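Side-chain contacts in GEO10716p1 (Drosophila melanogaster, PDB 7BTG), which acts as an arginine phosphatase of the low molecular weight protein tyrosine phosphatase family, probably removing phosphate from phosphoarginine in proteins: residues Val3-Ile8 and Pro15-Ile20; Gln31-Asp36 and Gln151-Asp156; Gln74-Phe79 and Glu94-Ser99. The protein carries 1 engineered substitution. One frame throughout, in Å; residues are numbered along the deposited sequence.

Contact 1 of 3, residues Val3-Ile8 and Pro15-Ile20. Engineered in segment 3-8: Ser7 (natural residue Cys). With PO4 (phosphate ion), chain B.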
loop_
_atom_site.group_PDB
_atom_site.type_symbol
_atom_site.label_atom_id
_atom_site.label_comp_id
_atom_site.label_asym_id
_atom_site.label_seq_id
_atom_site.Cartn_x
_atom_site.Cartn_y
_atom_site.Cartn_z
ATOM N N VAL A 3 -2.737 3.358 -8.643
ATOM C CA VAL A 3 -1.802 2.774 -7.687
ATOM C C VAL A 3 -2.549 1.779 -6.811
ATOM O O VAL A 3 -3.641 2.082 -6.314
ATOM C CB VAL A 3 -1.123 3.844 -6.816
ATOM C CG1 VAL A 3 -0.274 3.179 -5.728
ATOM C CG2 VAL A 3 -0.254 4.755 -7.661
ATOM N N LEU A 4 -1.950 0.599 -6.619
ATOM C CA LEU A 4 -2.479 -0.463 -5.764
ATOM C C LEU A 4 -1.465 -0.774 -4.668
ATOM O O LEU A 4 -0.327 -1.144 -4.969
ATOM C CB LEU A 4 -2.770 -1.719 -6.588
ATOM C CG LEU A 4 -3.389 -2.899 -5.837
ATOM C CD1 LEU A 4 -4.820 -2.578 -5.451
ATOM C CD2 LEU A 4 -3.319 -4.161 -6.700
ATOM N N PHE A 5 -1.863 -0.616 -3.404
ATOM C CA PHE A 5 -1.019 -1.023 -2.289
ATOM C C PHE A 5 -1.367 -2.452 -1.882
ATOM O O PHE A 5 -2.540 -2.833 -1.862
ATOM C CB PHE A 5 -1.183 -0.086 -1.093
ATOM C CG PHE A 5 -0.632 1.298 -1.318
ATOM C CD1 PHE A 5 0.720 1.516 -1.358
ATOM C CD2 PHE A 5 -1.480 2.390 -1.447
ATOM C CE1 PHE A 5 1.239 2.809 -1.541
ATOM C CE2 PHE A 5 -0.969 3.687 -1.628
ATOM C CZ PHE A 5 0.392 3.886 -1.677
ATOM N N VAL A 6 -0.347 -3.251 -1.564
ATOM C CA VAL A 6 -0.552 -4.667 -1.275
ATOM C C VAL A 6 0.125 -5.036 0.034
ATOM O O VAL A 6 1.310 -4.746 0.237
ATOM C CB VAL A 6 -0.057 -5.563 -2.418
ATOM C CG1 VAL A 6 -0.145 -7.055 -2.004
ATOM C CG2 VAL A 6 -0.922 -5.326 -3.636
ATOM N N SER A 7 -0.642 -5.643 0.938
ATOM C CA SER A 7 -0.121 -6.221 2.163
ATOM C C SER A 7 -0.658 -7.638 2.252
ATOM O O SER A 7 -1.541 -8.020 1.486
ATOM C CB SER A 7 -0.511 -5.399 3.403
ATOM O OG SER A 7 -1.917 -5.236 3.537
ATOM N N ILE A 8 -0.138 -8.438 3.190
ATOM C CA ILE A 8 -0.578 -9.830 3.199
ATOM C C ILE A 8 -2.048 -9.916 3.589
ATOM O O ILE A 8 -2.838 -10.599 2.926
ATOM C CB ILE A 8 0.334 -10.709 4.080
ATOM C CG1 ILE A 8 -0.025 -12.169 3.845
ATOM C CG2 ILE A 8 0.225 -10.394 5.568
ATOM C CD1 ILE A 8 0.955 -13.133 4.404
ATOM N N PRO A 15 -4.433 -0.738 3.710
ATOM C CA PRO A 15 -5.512 0.261 3.809
ATOM C C PRO A 15 -5.018 1.589 4.345
ATOM O O PRO A 15 -5.527 2.642 3.943
ATOM C CB PRO A 15 -6.528 -0.389 4.762
ATOM C CG PRO A 15 -6.193 -1.847 4.770
ATOM C CD PRO A 15 -4.708 -1.917 4.560
ATOM N N MET A 16 -4.036 1.571 5.243
ATOM C CA MET A 16 -3.461 2.821 5.721
ATOM C C MET A 16 -2.774 3.563 4.579
ATOM O O MET A 16 -3.003 4.763 4.364
ATOM C CB MET A 16 -2.481 2.543 6.862
ATOM C CG MET A 16 -3.085 2.682 8.242
ATOM S SD MET A 16 -1.819 2.555 9.522
ATOM C CE MET A 16 -1.177 0.925 9.181
ATOM N N ALA A 17 -1.936 2.853 3.821
ATOM C CA ALA A 17 -1.302 3.451 2.654
ATOM C C ALA A 17 -2.339 4.010 1.682
ATOM O O ALA A 17 -2.179 5.117 1.154
ATOM C CB ALA A 17 -0.413 2.410 1.964
ATOM N N GLU A 18 -3.414 3.263 1.436
ATOM C CA GLU A 18 -4.435 3.748 0.515
ATOM C C GLU A 18 -5.005 5.084 0.971
ATOM O O GLU A 18 -5.113 6.028 0.184
ATOM C CB GLU A 18 -5.558 2.732 0.374
ATOM C CG GLU A 18 -6.669 3.240 -0.527
ATOM C CD GLU A 18 -7.814 2.265 -0.593
ATOM O OE1 GLU A 18 -7.632 1.136 -0.108
ATOM O OE2 GLU A 18 -8.886 2.622 -1.128
ATOM N N ALA A 19 -5.368 5.179 2.245
ATOM C CA ALA A 19 -5.998 6.393 2.747
ATOM C C ALA A 19 -5.011 7.559 2.790
ATOM O O ALA A 19 -5.379 8.704 2.492
ATOM C CB ALA A 19 -6.571 6.128 4.136
ATOM N N ILE A 20 -3.755 7.276 3.160
ATOM C CA ILE A 20 -2.714 8.301 3.231
ATOM C C ILE A 20 -2.472 8.927 1.864
ATOM O O ILE A 20 -2.444 10.156 1.715
ATOM C CB ILE A 20 -1.415 7.701 3.795
ATOM C CG1 ILE A 20 -1.458 7.695 5.320
ATOM C CG2 ILE A 20 -0.195 8.455 3.257
ATOM C CD1 ILE A 20 -0.357 6.883 5.957
HETATM P P PO4 B . -1.532 -6.310 6.802
HETATM O O1 PO4 B . -2.815 -5.948 6.078
HETATM O O2 PO4 B . -1.863 -6.792 8.190
HETATM O O3 PO4 B . -0.602 -5.134 6.980
HETATM O O4 PO4 B . -0.754 -7.361 6.012
#
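Strand 3-7 and helix 15-20 run nearly antiparallel, at 155°, with axes 7.9 Å apart at their closest; the CA atoms of Phe5 and Glu18 are the nearest pair, 6.5 Å apart. Phe5 carries the contact. Its CG stands anti to its own carbonyl carbon (chi1 -69°), which turns one ring face onto the helix. Ala17 CB sits over the middle of that face in a CH-pi contact, 3.5 Å from the Phe5 ring centroid and 12° off the normal. The helix backbone closes in on one side of the ring: Phe5 CE2 comes within 3.4 Å of Ala17 O, and Phe5 CD2 lies 3.6 Å from Glu18 N, an oblique approach. Val3 CG1, from the same strand, lies against the opposite face toward its rim, while the side chains of Leu21 and Cys146 also pack against Phe5. With an alanine here in place of the phenylalanine, the Ala17 methyl would probably lose its aromatic partner and a gap would open between strand and helix. At the strand end is the engineered Ser7, a cysteine in nature; Ser7 OG lies 2.8 Å from phosphate O1 and also pairs with Ser14 OG. Ile8 N lies 3.1 Å from phosphate O4, and the ion is further bound by the backbone N atoms of Gly9, Thr11 and Cys12 and by Arg13 NE. The loop from Ser7 to Ser14 is thus the phosphate-binding P-loop of the cysteine phosphatases, C(X)5RS in the natural sequence; Ser7 stands where, as in other members of the family, the nucleophilic cysteine would be expected. It spans from the first strand of a beta-alpha-beta unit to its helix, and the Phe5-Ala17 packing joins those two elements beneath the probable active site.

Contact 2 of 3, residues Gln31-Asp36 and Gln151-Asp156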
loop_
_atom_site.group_PDB
_atom_site.type_symbol
_atom_site.label_atom_id
_atom_site.label_comp_id
_atom_site.label_asym_id
_atom_site.label_seq_id
_atom_site.Cartn_x
_atom_site.Cartn_y
_atom_site.Cartn_z
ATOM N N GLN A 31 -4.636 15.222 -10.382
ATOM C CA GLN A 31 -5.504 14.446 -11.255
ATOM C C GLN A 31 -4.586 13.646 -12.175
ATOM O O GLN A 31 -3.412 14.006 -12.299
ATOM C CB GLN A 31 -6.425 15.366 -12.055
ATOM C CG GLN A 31 -7.467 16.095 -11.222
ATOM C CD GLN A 31 -7.359 17.614 -11.355
ATOM O OE1 GLN A 31 -7.634 18.164 -12.414
ATOM N NE2 GLN A 31 -6.993 18.293 -10.271
ATOM N N ASP A 32 -5.050 12.562 -12.794
ATOM C CA ASP A 32 -6.303 11.897 -12.496
ATOM C C ASP A 32 -5.921 10.604 -11.791
ATOM O O ASP A 32 -5.573 9.614 -12.439
ATOM C CB ASP A 32 -7.099 11.630 -13.770
ATOM C CG ASP A 32 -8.565 11.349 -13.492
ATOM O OD1 ASP A 32 -8.933 11.281 -12.292
ATOM O OD2 ASP A 32 -9.339 11.198 -14.476
ATOM N N TRP A 33 -5.973 10.632 -10.460
ATOM C CA TRP A 33 -5.378 9.604 -9.623
ATOM C C TRP A 33 -6.436 8.652 -9.097
ATOM O O TRP A 33 -7.537 9.067 -8.724
ATOM C CB TRP A 33 -4.623 10.223 -8.451
ATOM C CG TRP A 33 -3.255 10.710 -8.819
ATOM C CD1 TRP A 33 -2.948 11.745 -9.658
ATOM C CD2 TRP A 33 -2.010 10.185 -8.361
ATOM N NE1 TRP A 33 -1.586 11.892 -9.752
ATOM C CE2 TRP A 33 -0.987 10.948 -8.962
ATOM C CE3 TRP A 33 -1.658 9.145 -7.501
ATOM C CZ2 TRP A 33 0.363 10.700 -8.728
ATOM C CZ3 TRP A 33 -0.319 8.901 -7.270
ATOM C CH2 TRP A 33 0.674 9.672 -7.879
ATOM N N TYR A 34 -6.085 7.373 -9.068
ATOM C CA TYR A 34 -6.907 6.342 -8.459
ATOM C C TYR A 34 -6.029 5.474 -7.565
ATOM O O TYR A 34 -4.975 4.991 -7.995
ATOM C CB TYR A 34 -7.602 5.501 -9.524
ATOM C CG TYR A 34 -8.439 4.404 -8.936
ATOM C CD1 TYR A 34 -9.501 4.701 -8.102
ATOM C CD2 TYR A 34 -8.160 3.071 -9.201
ATOM C CE1 TYR A 34 -10.272 3.702 -7.556
ATOM C CE2 TYR A 34 -8.928 2.064 -8.662
ATOM C CZ TYR A 34 -9.982 2.386 -7.838
ATOM O OH TYR A 34 -10.761 1.396 -7.286
ATOM N N VAL A 35 -6.454 5.297 -6.324
ATOM C CA VAL A 35 -5.690 4.582 -5.312
ATOM C C VAL A 35 -6.589 3.499 -4.730
ATOM O O VAL A 35 -7.777 3.735 -4.493
ATOM C CB VAL A 35 -5.186 5.537 -4.208
ATOM C CG1 VAL A 35 -4.257 4.818 -3.242
ATOM C CG2 VAL A 35 -4.489 6.740 -4.823
ATOM N N ASP A 36 -6.029 2.312 -4.515
ATOM C CA ASP A 36 -6.795 1.174 -4.021
ATOM C C ASP A 36 -5.855 0.272 -3.228
ATOM O O ASP A 36 -4.650 0.524 -3.145
ATOM C CB ASP A 36 -7.472 0.423 -5.183
ATOM C CG ASP A 36 -8.503 -0.597 -4.708
ATOM O OD1 ASP A 36 -8.822 -1.534 -5.480
ATOM O OD2 ASP A 36 -8.976 -0.465 -3.555
ATOM N N GLN A 151 7.066 12.991 -5.029
ATOM C CA GLN A 151 8.146 13.876 -5.437
ATOM C C GLN A 151 8.861 13.351 -6.665
ATOM O O GLN A 151 9.324 14.139 -7.495
ATOM C CB GLN A 151 9.124 14.037 -4.275
ATOM C CG GLN A 151 10.262 14.998 -4.518
ATOM C CD GLN A 151 11.547 14.575 -3.814
ATOM O OE1 GLN A 151 11.549 14.293 -2.615
ATOM N NE2 GLN A 151 12.646 14.517 -4.566
ATOM N N HIS A 152 8.946 12.024 -6.812
ATOM C CA HIS A 152 9.691 11.441 -7.922
ATOM C C HIS A 152 8.850 11.321 -9.180
ATOM O O HIS A 152 9.386 11.439 -10.285
ATOM C CB HIS A 152 10.233 10.064 -7.538
ATOM C CG HIS A 152 11.246 10.100 -6.433
ATOM N ND1 HIS A 152 11.295 11.115 -5.497
ATOM C CD2 HIS A 152 12.255 9.251 -6.119
ATOM C CE1 HIS A 152 12.286 10.886 -4.652
ATOM N NE2 HIS A 152 12.885 9.762 -5.007
ATOM N N TYR A 153 7.542 11.092 -9.042
ATOM C CA TYR A 153 6.712 10.925 -10.228
ATOM C C TYR A 153 6.442 12.260 -10.909
ATOM O O TYR A 153 6.332 12.313 -12.138
ATOM C CB TYR A 153 5.405 10.215 -9.861
ATOM C CG TYR A 153 4.260 10.476 -10.820
ATOM C CD1 TYR A 153 4.039 9.660 -11.926
ATOM C CD2 TYR A 153 3.397 11.549 -10.613
ATOM C CE1 TYR A 153 2.977 9.913 -12.799
ATOM C CE2 TYR A 153 2.351 11.810 -11.472
ATOM C CZ TYR A 153 2.139 10.994 -12.561
ATOM O OH TYR A 153 1.080 11.284 -13.403
ATOM N N LYS A 154 6.335 13.342 -10.134
ATOM C CA LYS A 154 6.156 14.674 -10.705
ATOM C C LYS A 154 7.440 15.225 -11.320
ATOM O O LYS A 154 7.373 16.135 -12.159
ATOM C CB LYS A 154 5.648 15.649 -9.637
ATOM C CG LYS A 154 6.739 16.211 -8.738
ATOM N N SER A 155 8.594 14.679 -10.939
ATOM C CA SER A 155 9.877 15.242 -11.334
ATOM C C SER A 155 10.133 15.066 -12.827
ATOM O O SER A 155 9.655 14.116 -13.456
ATOM C CB SER A 155 11.007 14.589 -10.539
ATOM O OG SER A 155 11.927 13.944 -11.403
ATOM N N ASP A 156 10.907 16.010 -13.393
ATOM C CA ASP A 156 11.348 15.913 -14.780
ATOM C C ASP A 156 12.606 15.055 -14.943
ATOM O O ASP A 156 12.984 14.774 -16.088
ATOM C CB ASP A 156 11.543 17.323 -15.364
ATOM C CG ASP A 156 10.231 18.126 -15.407
ATOM O OD1 ASP A 156 9.292 17.656 -16.094
ATOM O OD2 ASP A 156 10.140 19.238 -14.824
#
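A T-shaped aromatic pair, Trp33 with Tyr153, ties the lead-in to the outermost strand 34-39 to the last turn of the long helix 133-154. The two segments are otherwise well apart, with the CA atoms of Trp33 and Tyr153 12.2 Å from each other, and the two long side chains bridge the distance as they slide past one another in opposite directions. The benzo edge of the indole points toward the phenol face. Trp33 CZ2 leads, 3.6 Å from Tyr153 CE2 and 3.7 Å from Tyr153 CD2, and so meets one flank of the phenol instead of its middle. The six-membered ring of Trp33 and the ring of Tyr153 have centroids 5.3 Å apart and planes at 86°, almost perpendicular. Tyr153 reaches the indole with CG roughly anti to the backbone N (chi1 156°). Within its own segment, Gln31 O lies in the indole plane, 3.5 Å from Trp33 CD1. Val25 of helix 13-27, together with Phe149 and Leu150 one turn back along helix 133-154, also packs against Trp33. The contact is small, 91 Å² in all, and lies at the surface with Tyr153 exposed. Its chemistry is apolar and aromatic: the weakly positive C-H edge of the tryptophan probably favours the electron-rich face of the tyrosine, an attraction less strict in direction than a hydrogen bond.

Contact 3 of 3, residues Gln74-Phe79 and Glu94-Ser99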
loop_
_atom_site.group_PDB
_atom_site.type_symbol
_atom_site.label_atom_id
_atom_site.label_comp_id
_atom_site.label_asym_id
_atom_site.label_seq_id
_atom_site.Cartn_x
_atom_site.Cartn_y
_atom_site.Cartn_z
ATOM N N GLN A 74 -6.836 -9.298 -12.878
ATOM C CA GLN A 74 -7.194 -8.027 -13.506
ATOM C C GLN A 74 -6.405 -6.874 -12.923
ATOM O O GLN A 74 -6.052 -5.929 -13.642
ATOM C CB GLN A 74 -8.690 -7.738 -13.337
ATOM C CG GLN A 74 -9.564 -8.183 -14.493
ATOM C CD GLN A 74 -9.458 -7.291 -15.729
ATOM O OE1 GLN A 74 -8.732 -6.283 -15.749
ATOM N NE2 GLN A 74 -10.194 -7.664 -16.773
ATOM N N ASP A 75 -6.111 -6.941 -11.626
ATOM C CA ASP A 75 -5.381 -5.865 -10.976
ATOM C C ASP A 75 -4.045 -5.597 -11.661
ATOM O O ASP A 75 -3.640 -4.443 -11.806
ATOM C CB ASP A 75 -5.181 -6.199 -9.502
ATOM C CG ASP A 75 -6.456 -6.086 -8.719
ATOM O OD1 ASP A 75 -7.214 -5.141 -8.997
ATOM O OD2 ASP A 75 -6.700 -6.933 -7.835
ATOM N N PHE A 76 -3.364 -6.644 -12.118
ATOM C CA PHE A 76 -2.039 -6.469 -12.697
ATOM C C PHE A 76 -2.058 -5.704 -14.017
ATOM O O PHE A 76 -1.018 -5.166 -14.422
ATOM C CB PHE A 76 -1.386 -7.835 -12.889
ATOM C CG PHE A 76 -0.924 -8.453 -11.609
ATOM C CD1 PHE A 76 0.394 -8.327 -11.202
ATOM C CD2 PHE A 76 -1.816 -9.134 -10.789
ATOM C CE1 PHE A 76 0.820 -8.891 -10.015
ATOM C CE2 PHE A 76 -1.386 -9.703 -9.597
ATOM C CZ PHE A 76 -0.067 -9.569 -9.212
ATOM N N TYR A 77 -3.202 -5.647 -14.691
ATOM C CA TYR A 77 -3.344 -4.896 -15.928
ATOM C C TYR A 77 -3.961 -3.519 -15.729
ATOM O O TYR A 77 -3.872 -2.686 -16.636
ATOM C CB TYR A 77 -4.210 -5.675 -16.923
ATOM C CG TYR A 77 -3.664 -7.040 -17.293
ATOM C CD1 TYR A 77 -2.609 -7.164 -18.178
ATOM C CD2 TYR A 77 -4.211 -8.192 -16.767
ATOM C CE1 TYR A 77 -2.120 -8.394 -18.526
ATOM C CE2 TYR A 77 -3.725 -9.433 -17.114
ATOM C CZ TYR A 77 -2.688 -9.523 -17.995
ATOM O OH TYR A 77 -2.196 -10.746 -18.341
ATOM N N ASP A 78 -4.576 -3.259 -14.575
ATOM C CA ASP A 78 -5.297 -2.016 -14.337
ATOM C C ASP A 78 -4.550 -1.027 -13.447
ATOM O O ASP A 78 -5.142 -0.027 -13.046
ATOM C CB ASP A 78 -6.664 -2.304 -13.710
ATOM C CG ASP A 78 -7.568 -3.123 -14.618
ATOM O OD1 ASP A 78 -7.420 -3.045 -15.863
ATOM O OD2 ASP A 78 -8.430 -3.846 -14.074
ATOM N N PHE A 79 -3.292 -1.274 -13.095
ATOM C CA PHE A 79 -2.604 -0.323 -12.233
ATOM C C PHE A 79 -1.230 -0.018 -12.800
ATOM O O PHE A 79 -0.631 -0.842 -13.493
ATOM C CB PHE A 79 -2.487 -0.824 -10.783
ATOM C CG PHE A 79 -3.790 -0.810 -10.038
ATOM C CD1 PHE A 79 -4.175 0.306 -9.321
ATOM C CD2 PHE A 79 -4.646 -1.906 -10.080
ATOM C CE1 PHE A 79 -5.393 0.330 -8.652
ATOM C CE2 PHE A 79 -5.849 -1.894 -9.415
ATOM C CZ PHE A 79 -6.231 -0.781 -8.695
ATOM N N GLU A 94 5.592 -10.877 -7.655
ATOM C CA GLU A 94 6.391 -11.107 -8.845
ATOM C C GLU A 94 6.081 -12.471 -9.468
ATOM O O GLU A 94 5.919 -12.566 -10.684
ATOM C CB GLU A 94 7.868 -10.938 -8.497
ATOM C CG GLU A 94 8.264 -9.469 -8.508
ATOM C CD GLU A 94 9.598 -9.205 -7.867
ATOM O OE1 GLU A 94 10.112 -10.071 -7.134
ATOM O OE2 GLU A 94 10.147 -8.127 -8.114
ATOM N N HIS A 95 5.993 -13.536 -8.659
ATOM C CA HIS A 95 5.536 -14.827 -9.178
ATOM C C HIS A 95 4.170 -14.692 -9.824
ATOM O O HIS A 95 3.942 -15.211 -10.919
ATOM C CB HIS A 95 5.468 -15.887 -8.069
ATOM C CG HIS A 95 6.783 -16.535 -7.750
ATOM N ND1 HIS A 95 7.795 -15.878 -7.092
ATOM C CD2 HIS A 95 7.246 -17.785 -7.996
ATOM C CE1 HIS A 95 8.827 -16.690 -6.942
ATOM N NE2 HIS A 95 8.522 -17.854 -7.486
ATOM N N MET A 96 3.242 -14.003 -9.152
ATOM C CA MET A 96 1.905 -13.843 -9.708
ATOM C C MET A 96 1.969 -13.196 -11.082
ATOM O O MET A 96 1.444 -13.746 -12.059
ATOM C CB MET A 96 1.022 -13.036 -8.757
ATOM C CG MET A 96 -0.462 -13.361 -8.868
ATOM S SD MET A 96 -1.509 -12.530 -7.637
ATOM C CE MET A 96 -0.459 -12.646 -6.204
ATOM N N ALA A 97 2.659 -12.058 -11.194
ATOM C CA ALA A 97 2.684 -11.340 -12.468
ATOM C C ALA A 97 3.233 -12.214 -13.581
ATOM O O ALA A 97 2.665 -12.265 -14.672
ATOM C CB ALA A 97 3.510 -10.052 -12.360
ATOM N N ALA A 98 4.337 -12.907 -13.325
ATOM C CA ALA A 98 4.942 -13.757 -14.340
ATOM C C ALA A 98 4.072 -14.953 -14.716
ATOM O O ALA A 98 4.332 -15.590 -15.742
ATOM C CB ALA A 98 6.310 -14.224 -13.860
ATOM N N SER A 99 3.032 -15.261 -13.952
ATOM C CA SER A 99 2.144 -16.337 -14.366
ATOM C C SER A 99 1.072 -15.885 -15.358
ATOM O O SER A 99 0.377 -16.731 -15.921
ATOM C CB SER A 99 1.467 -16.955 -13.143
ATOM O OG SER A 99 0.287 -16.225 -12.815
#
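The ring of Phe76 takes two partners from helix 94-99, both obliquely, so that neither lies squarely over a face or in the ring plane. Both stand on the same side of the ring plane but meet different parts of the rim: Met96 SD is 3.4 Å from Phe76 CE2, and Ala97 CB is 3.7 Å from Phe76 CD1. In the same segment the Phe79 ring has Asp75 O at its edge, in plane and 3.2 Å from Phe79 CD2. Phe76 and Met96 cross at about a right angle. Met96 passes across the outer end of the ring, with CB, CG and SD all near CZ and CE2; its CB is 3.7 Å from Phe76 CZ, and the chain then bends at the thioether (chi3 -39°). Seen from the ring centroid of Phe76, Met96 SD is 4.6 Å away and 72° off the normal. This is a Met-aromatic contact of oblique geometry. It joins the short, loosely wound helix 73-78, which precedes strand 81-84, to helix 87-99, which follows it and crosses over to strand 107-110 in a beta-alpha-beta arrangement. Ile108 of that last strand touches both Phe76 and Ala97, and Ile71 touches both Phe76 and Met96, so the phenyl ring is buried between the helices and the sheet. The backbones come closest at Phe76 and Ala97, with CA atoms 6.8 Å apart. At the end of the helix segment Met96 O accepts two bonds, from Ser99 N at 2.9 Å and from Ser99 OG at 2.8 Å. The hydroxyl bond arrives in the carbonyl plane on a lone pair, with a C=O to donor angle of 140°, and folds the serine back onto its own turn.

Contact 1 is the core of the three, every touching residue buried, and it borders the phosphate held by the P-loop. Contact 2 lies at the surface near the chain's end, and contact 3 is partly buried on a flank. Contacts 1 and 2 share the sheet: strands 2-7 and 34-39 are neighbours, paired through Val3 with Tyr34 and Asp36. Phe79 from 74-79 connects contact 3 to both, packing on Val3 and Leu4 and on Tyr34 and Asp36. Each contact turns on an aromatic ring, but the partner changes: a methyl over its face in the core, a second ring at the surface, a thioether and a methyl between helices.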